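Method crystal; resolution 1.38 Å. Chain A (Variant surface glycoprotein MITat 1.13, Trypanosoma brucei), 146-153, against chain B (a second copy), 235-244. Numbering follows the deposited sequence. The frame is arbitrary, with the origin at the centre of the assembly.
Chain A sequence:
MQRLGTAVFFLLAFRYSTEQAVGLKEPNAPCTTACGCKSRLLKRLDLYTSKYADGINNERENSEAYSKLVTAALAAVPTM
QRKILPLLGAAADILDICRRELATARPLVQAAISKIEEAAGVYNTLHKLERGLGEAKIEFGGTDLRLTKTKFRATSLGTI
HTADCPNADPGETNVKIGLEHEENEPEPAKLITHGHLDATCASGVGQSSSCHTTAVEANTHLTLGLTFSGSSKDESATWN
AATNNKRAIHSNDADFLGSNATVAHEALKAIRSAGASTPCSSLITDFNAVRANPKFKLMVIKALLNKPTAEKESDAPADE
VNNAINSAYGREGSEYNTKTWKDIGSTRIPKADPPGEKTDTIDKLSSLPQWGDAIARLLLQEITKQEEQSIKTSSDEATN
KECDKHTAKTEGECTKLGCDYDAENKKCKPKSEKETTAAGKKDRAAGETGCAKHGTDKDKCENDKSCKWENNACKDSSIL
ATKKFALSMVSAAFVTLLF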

ATOM      1  N   ARG A 146     -47.987 -31.365 -15.492  1.00 36.36           N
ATOM      2  CA  ARG A 146     -46.878 -32.083 -14.878  1.00 35.03           C
ATOM      3  C   ARG A 146     -45.561 -31.316 -15.102  1.00 34.26           C
ATOM      4  O   ARG A 146     -45.443 -30.456 -15.984  1.00 34.52           O
ATOM      5  CB  ARG A 146     -46.798 -33.515 -15.398  1.00 35.20           C
ATOM      6  CG  ARG A 146     -48.048 -34.331 -15.055  1.00 34.84           C
ATOM      7  CD  ARG A 146     -47.865 -35.821 -15.352  1.00 35.74           C
ATOM      8  NE  ARG A 146     -48.935 -36.658 -14.808  1.00 38.03           N
ATOM      9  CZ  ARG A 146     -49.045 -37.956 -15.053  1.00 39.51           C
ATOM     10  NH1 ARG A 146     -48.137 -38.560 -15.812  1.00 39.74           N
ATOM     11  NH2 ARG A 146     -50.062 -38.650 -14.545  1.00 40.83           N
ATOM     12  N   LEU A 147     -44.558 -31.623 -14.284  1.00 33.64           N
ATOM     13  CA  LEU A 147     -43.322 -30.850 -14.306  1.00 31.74           C
ATOM     14  C   LEU A 147     -42.131 -31.783 -14.181  1.00 30.04           C
ATOM     15  O   LEU A 147     -42.079 -32.615 -13.268  1.00 29.61           O
ATOM     16  CB  LEU A 147     -43.319 -29.811 -13.172  1.00 32.19           C
ATOM     17  CG  LEU A 147     -42.241 -28.722 -13.186  1.00 33.11           C
ATOM     18  CD1 LEU A 147     -42.230 -28.035 -14.520  1.00 32.41           C
ATOM     19  CD2 LEU A 147     -42.529 -27.752 -12.072  1.00 34.91           C
ATOM     20  N   THR A 148     -41.182 -31.626 -15.104  1.00 27.99           N
ATOM     21  CA  THR A 148     -39.833 -32.145 -14.945  1.00 26.91           C
ATOM     22  C   THR A 148     -38.885 -31.056 -15.405  1.00 24.58           C
ATOM     23  O   THR A 148     -39.303 -30.001 -15.888  1.00 23.80           O
ATOM     24  CB  THR A 148     -39.551 -33.418 -15.764  1.00 27.43           C
ATOM     25  OG1 THR A 148     -39.389 -33.079 -17.150  1.00 28.43           O
ATOM     26  CG2 THR A 148     -40.633 -34.475 -15.556  1.00 26.41           C
ATOM     27  N   LYS A 149     -37.592 -31.340 -15.298  1.00 23.55           N
ATOM     28  CA  LYS A 149     -36.601 -30.358 -15.708  1.00 23.64           C
ATOM     29  C   LYS A 149     -36.772 -29.918 -17.153  1.00 23.99           C
ATOM     30  O   LYS A 149     -36.414 -28.789 -17.500  1.00 25.22           O
ATOM     31  CB  LYS A 149     -35.186 -30.903 -15.472  1.00 24.76           C
ATOM     32  CG  LYS A 149     -34.036 -30.103 -16.119  1.00 29.01           C
ATOM     33  CD  LYS A 149     -33.747 -28.829 -15.412  1.00 32.37           C
ATOM     34  CE  LYS A 149     -32.629 -28.050 -16.101  1.00 33.49           C
ATOM     35  NZ  LYS A 149     -31.326 -28.778 -16.161  1.00 33.52           N
ATOM     36  N   THR A 150     -37.307 -30.774 -18.017  1.00 23.35           N
ATOM     37  CA  THR A 150     -37.360 -30.401 -19.419  1.00 25.85           C
ATOM     38  C   THR A 150     -38.339 -29.267 -19.707  1.00 26.57           C
ATOM     39  O   THR A 150     -38.307 -28.714 -20.812  1.00 25.68           O
ATOM     40  CB  THR A 150     -37.697 -31.629 -20.267  1.00 26.37           C
ATOM     41  OG1 THR A 150     -39.060 -31.995 -20.079  1.00 26.86           O
ATOM     42  CG2 THR A 150     -36.850 -32.830 -19.894  1.00 27.46           C
ATOM     43  N   LYS A 151     -39.217 -28.920 -18.773  1.00 26.73           N
ATOM     44  CA  LYS A 151     -40.095 -27.774 -18.963  1.00 28.03           C
ATOM     45  C   LYS A 151     -39.476 -26.468 -18.488  1.00 28.57           C
ATOM     46  O   LYS A 151     -40.073 -25.400 -18.680  1.00 29.38           O
ATOM     47  CB  LYS A 151     -41.445 -28.013 -18.287  1.00 28.46           C
ATOM     48  CG  LYS A 151     -42.223 -29.194 -18.904  1.00 29.91           C
ATOM     49  CD  LYS A 151     -43.640 -29.297 -18.395  1.00 30.56           C
ATOM     50  CE  LYS A 151     -44.423 -30.450 -19.035  1.00 32.07           C
ATOM     51  NZ  LYS A 151     -45.838 -30.419 -18.622  1.00 33.38           N
ATOM     52  N   PHE A 152     -38.275 -26.522 -17.912  1.00 28.50           N
ATOM     53  CA  PHE A 152     -37.514 -25.317 -17.580  1.00 29.09           C
ATOM     54  C   PHE A 152     -36.679 -24.975 -18.799  1.00 33.18           C
ATOM     55  O   PHE A 152     -35.593 -25.521 -19.006  1.00 34.52           O
ATOM     56  CB  PHE A 152     -36.610 -25.551 -16.386  1.00 27.35           C
ATOM     57  CG  PHE A 152     -37.336 -25.643 -15.085  1.00 26.68           C
ATOM     58  CD1 PHE A 152     -38.046 -26.787 -14.734  1.00 26.70           C
ATOM     59  CD2 PHE A 152     -37.343 -24.568 -14.217  1.00 26.02           C
ATOM     60  CE1 PHE A 152     -38.677 -26.858 -13.508  1.00 27.67           C
ATOM     61  CE2 PHE A 152     -37.968 -24.640 -13.009  1.00 26.38           C
ATOM     62  CZ  PHE A 152     -38.644 -25.764 -12.654  1.00 26.55           C
ATOM     63  N   ARG A 153     -37.202 -24.095 -19.650  1.00 37.17           N
ATOM     64  CA  ARG A 153     -36.447 -23.801 -20.860  1.00 41.42           C
ATOM     65  C   ARG A 153     -35.402 -22.721 -20.616  1.00 41.98           C
ATOM     66  O   ARG A 153     -34.289 -22.793 -21.149  1.00 45.66           O
ATOM     67  CB  ARG A 153     -37.355 -23.416 -22.016  1.00 43.85           C
ATOM     68  CG  ARG A 153     -36.629 -23.571 -23.343  1.00 45.66           C
ATOM     69  CD  ARG A 153     -37.458 -23.104 -24.503  1.00 46.30           C
ATOM     70  NE  ARG A 153     -37.329 -21.674 -24.758  1.00 47.36           N
ATOM     71  CZ  ARG A 153     -36.313 -21.116 -25.410  1.00 48.55           C
ATOM     72  NH1 ARG A 153     -35.311 -21.863 -25.851  1.00 48.95           N
ATOM     73  NH2 ARG A 153     -36.297 -19.806 -25.609  1.00 48.90           N
TER
ATOM     74  N   GLU B 235     -28.854 -32.151 -10.378  1.00 19.19           N
ATOM     75  CA  GLU B 235     -29.561 -33.210  -9.662  1.00 21.03           C
ATOM     76  C   GLU B 235     -30.886 -33.575 -10.314  1.00 21.73           C
ATOM     77  O   GLU B 235     -31.770 -34.157  -9.661  1.00 23.58           O
ATOM     78  CB  GLU B 235     -29.795 -32.791  -8.215  1.00 23.18           C
ATOM     79  CG  GLU B 235     -28.488 -32.355  -7.531  1.00 23.19           C
ATOM     80  CD  GLU B 235     -28.638 -32.077  -6.050  1.00 25.15           C
ATOM     81  OE1 GLU B 235     -29.338 -31.121  -5.670  1.00 24.72           O
ATOM     82  OE2 GLU B 235     -27.976 -32.763  -5.249  1.00 31.04           O
ATOM     83  N   SER B 236     -31.041 -33.217 -11.582  1.00 21.63           N
ATOM     84  CA  SER B 236     -32.349 -33.282 -12.197  1.00 24.01           C
ATOM     85  C   SER B 236     -32.794 -34.720 -12.390  1.00 25.28           C
ATOM     86  O   SER B 236     -33.997 -34.982 -12.431  1.00 25.20           O
ATOM     87  CB  SER B 236     -32.378 -32.493 -13.512  1.00 24.52           C
ATOM     88  OG  SER B 236     -31.500 -33.035 -14.466  1.00 25.37           O
ATOM     89  N   ALA B 237     -31.867 -35.674 -12.536  1.00 25.22           N
ATOM     90  CA  ALA B 237     -32.301 -37.059 -12.746  1.00 27.17           C
ATOM     91  C   ALA B 237     -33.094 -37.578 -11.551  1.00 27.82           C
ATOM     92  O   ALA B 237     -34.151 -38.189 -11.721  1.00 31.06           O
ATOM     93  CB  ALA B 237     -31.104 -37.963 -13.035  1.00 29.69           C
ATOM     94  N   THR B 238     -32.603 -37.344 -10.328  1.00 26.18           N
ATOM     95  CA  THR B 238     -33.363 -37.727  -9.132  1.00 27.52           C
ATOM     96  C   THR B 238     -34.607 -36.853  -8.982  1.00 26.76           C
ATOM     97  O   THR B 238     -35.707 -37.344  -8.674  1.00 28.12           O
ATOM     98  CB  THR B 238     -32.455 -37.583  -7.896  1.00 30.71           C
ATOM     99  OG1 THR B 238     -31.260 -38.362  -8.069  1.00 30.75           O
ATOM    100  CG2 THR B 238     -33.185 -38.030  -6.629  1.00 31.99           C
ATOM    101  N   TRP B 239     -34.457 -35.553  -9.256  1.00 25.57           N
ATOM    102  CA  TRP B 239     -35.559 -34.625  -9.055  1.00 25.78           C
ATOM    103  C   TRP B 239     -36.711 -34.950  -9.988  1.00 24.95           C
ATOM    104  O   TRP B 239     -37.872 -34.829  -9.590  1.00 25.91           O
ATOM    105  CB  TRP B 239     -35.122 -33.185  -9.279  1.00 25.21           C
ATOM    106  CG  TRP B 239     -36.133 -32.186  -8.874  1.00 24.41           C
ATOM    107  CD1 TRP B 239     -36.427 -31.794  -7.602  1.00 25.47           C
ATOM    108  CD2 TRP B 239     -36.989 -31.431  -9.735  1.00 25.04           C
ATOM    109  NE1 TRP B 239     -37.397 -30.830  -7.624  1.00 25.20           N
ATOM    110  CE2 TRP B 239     -37.768 -30.595  -8.920  1.00 25.45           C
ATOM    111  CE3 TRP B 239     -37.186 -31.393 -11.112  1.00 24.99           C
ATOM    112  CZ2 TRP B 239     -38.718 -29.717  -9.439  1.00 27.06           C
ATOM    113  CZ3 TRP B 239     -38.093 -30.487 -11.629  1.00 26.67           C
ATOM    114  CH2 TRP B 239     -38.865 -29.684 -10.795  1.00 26.81           C
ATOM    115  N   ASN B 240     -36.411 -35.313 -11.245  1.00 24.80           N
ATOM    116  CA  ASN B 240     -37.455 -35.592 -12.234  1.00 25.17           C
ATOM    117  C   ASN B 240     -38.364 -36.764 -11.835  1.00 26.92           C
ATOM    118  O   ASN B 240     -39.441 -36.916 -12.418  1.00 27.99           O
ATOM    119  CB  ASN B 240     -36.810 -35.880 -13.601  1.00 26.03           C
ATOM    120  CG  ASN B 240     -36.279 -34.634 -14.285  1.00 25.85           C
ATOM    121  OD1 ASN B 240     -36.580 -33.509 -13.879  1.00 27.11           O
ATOM    122  ND2 ASN B 240     -35.497 -34.831 -15.351  1.00 26.84           N
ATOM    123  N   ALA B 241     -37.960 -37.582 -10.867  1.00 28.23           N
ATOM    124  CA  ALA B 241     -38.775 -38.686 -10.368  1.00 29.93           C
ATOM    125  C   ALA B 241     -39.293 -38.434  -8.958  1.00 29.98           C
ATOM    126  O   ALA B 241     -39.951 -39.321  -8.380  1.00 33.22           O
ATOM    127  CB  ALA B 241     -37.964 -39.990 -10.401  1.00 30.68           C
ATOM    128  N   ALA B 242     -39.020 -37.256  -8.392  1.00 29.12           N
ATOM    129  CA  ALA B 242     -39.519 -36.908  -7.067  1.00 31.07           C
ATOM    130  C   ALA B 242     -39.328 -35.408  -6.843  1.00 30.88           C
ATOM    131  O   ALA B 242     -38.389 -34.974  -6.147  1.00 32.60           O
ATOM    132  CB  ALA B 242     -38.746 -37.683  -6.004  1.00 32.40           C
ATOM    133  N   THR B 243     -40.147 -34.592  -7.490  1.00 31.98           N
ATOM    134  CA  THR B 243     -39.921 -33.152  -7.485  1.00 31.60           C
ATOM    135  C   THR B 243     -40.195 -32.529  -6.124  1.00 33.27           C
ATOM    136  O   THR B 243     -39.829 -31.376  -5.912  1.00 34.60           O
ATOM    137  CB  THR B 243     -40.798 -32.458  -8.534  1.00 31.39           C
ATOM    138  OG1 THR B 243     -42.174 -32.548  -8.146  1.00 31.46           O
ATOM    139  CG2 THR B 243     -40.636 -33.088  -9.899  1.00 30.42           C
ATOM    140  N   ASN B 244     -40.841 -33.248  -5.213  1.00 32.86           N
ATOM    141  CA  ASN B 244     -41.155 -32.719  -3.891  1.00 33.58           C
ATOM    142  C   ASN B 244     -39.960 -32.690  -2.960  1.00 34.44           C
ATOM    143  O   ASN B 244     -40.103 -32.373  -1.771  1.00 36.51           O
ATOM    144  CB  ASN B 244     -42.362 -33.455  -3.265  1.00 35.83           C
ATOM    145  CG  ASN B 244     -42.248 -34.998  -3.260  1.00 36.62           C
ATOM    146  OD1 ASN B 244     -41.659 -35.617  -4.139  1.00 39.53           O
ATOM    147  ND2 ASN B 244     -42.908 -35.617  -2.273  1.00 38.72           N
TER

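The two copies meet where a loop and short 3-10 segment of chain A (Lys A149 to Lys A151) pack against the helical segment that begins at Ser B236 in chain B and the type I turn from Trp B239 to Ala B242, which overlaps it. The backbones come closest at Thr A148 and Asn B240, whose CA atoms lie 5.0 Å apart, while the CA atoms of Lys A149 and Ser B236 are 6.2 Å apart. Together the two stretches bury 309 Å² of surface.

Each side of the contact is shaped by its own local hydrogen bonds. In chain A, Lys A151 N donates to Thr A148 O (3.1 Å) and Phe A152 N to Lys A149 O (3.0 Å), and Thr A150 N donates to the side-chain oxygen Thr A148 OG1 (3.2 Å). In chain B, Trp B239 N bonds to Glu B235 O (3.1 Å) and Asn B240 N to Ser B236 O (2.7 Å); the type I turn from Trp B239 to Ala B242 closes through Ala B242 N and Trp B239 O at 2.9 Å.

A single hydrogen bond links the stretches. The amide of Lys A149 donates from N to Asn B240 OD1 at 2.8 Å, with an N-H...O angle of 162°, short and nearly straight. The CA-to-CB bond of Asn B240 points sideways, but its carboxamide comes nearer to chain A and brings the oxygen to this amide. Asn B240 OD1 also lies 3.5 Å from Thr A148 CB and 3.4 Å from Lys A149 CB, so the bond sits within close van der Waals packing.

The apolar part of the contact centres on Trp B239, which has the largest covered area of any residue here. Trp B239 CH2 lies 3.9 Å from Phe A152 CE1 and 4.2 Å from Leu A147 CG, uniting an aromatic and an aliphatic side chain around the outer end of the indole. The approach to phenylalanine is oblique. Along the indole edge, Trp B239 CZ3 meets the chain A backbone, 3.9 Å from Thr A148 C and 3.8 Å from Lys A149 N.

Smaller contacts extend the packing. Lys A149 CB rests 3.8 Å from Ser B236 CB; the lysine starts toward chain B, but its end leads away and its NZ is hydrogen-bonded elsewhere in the structure. Thr B243 also points toward chain A, placing its CG2 methyl 3.7 Å from Leu A147 O.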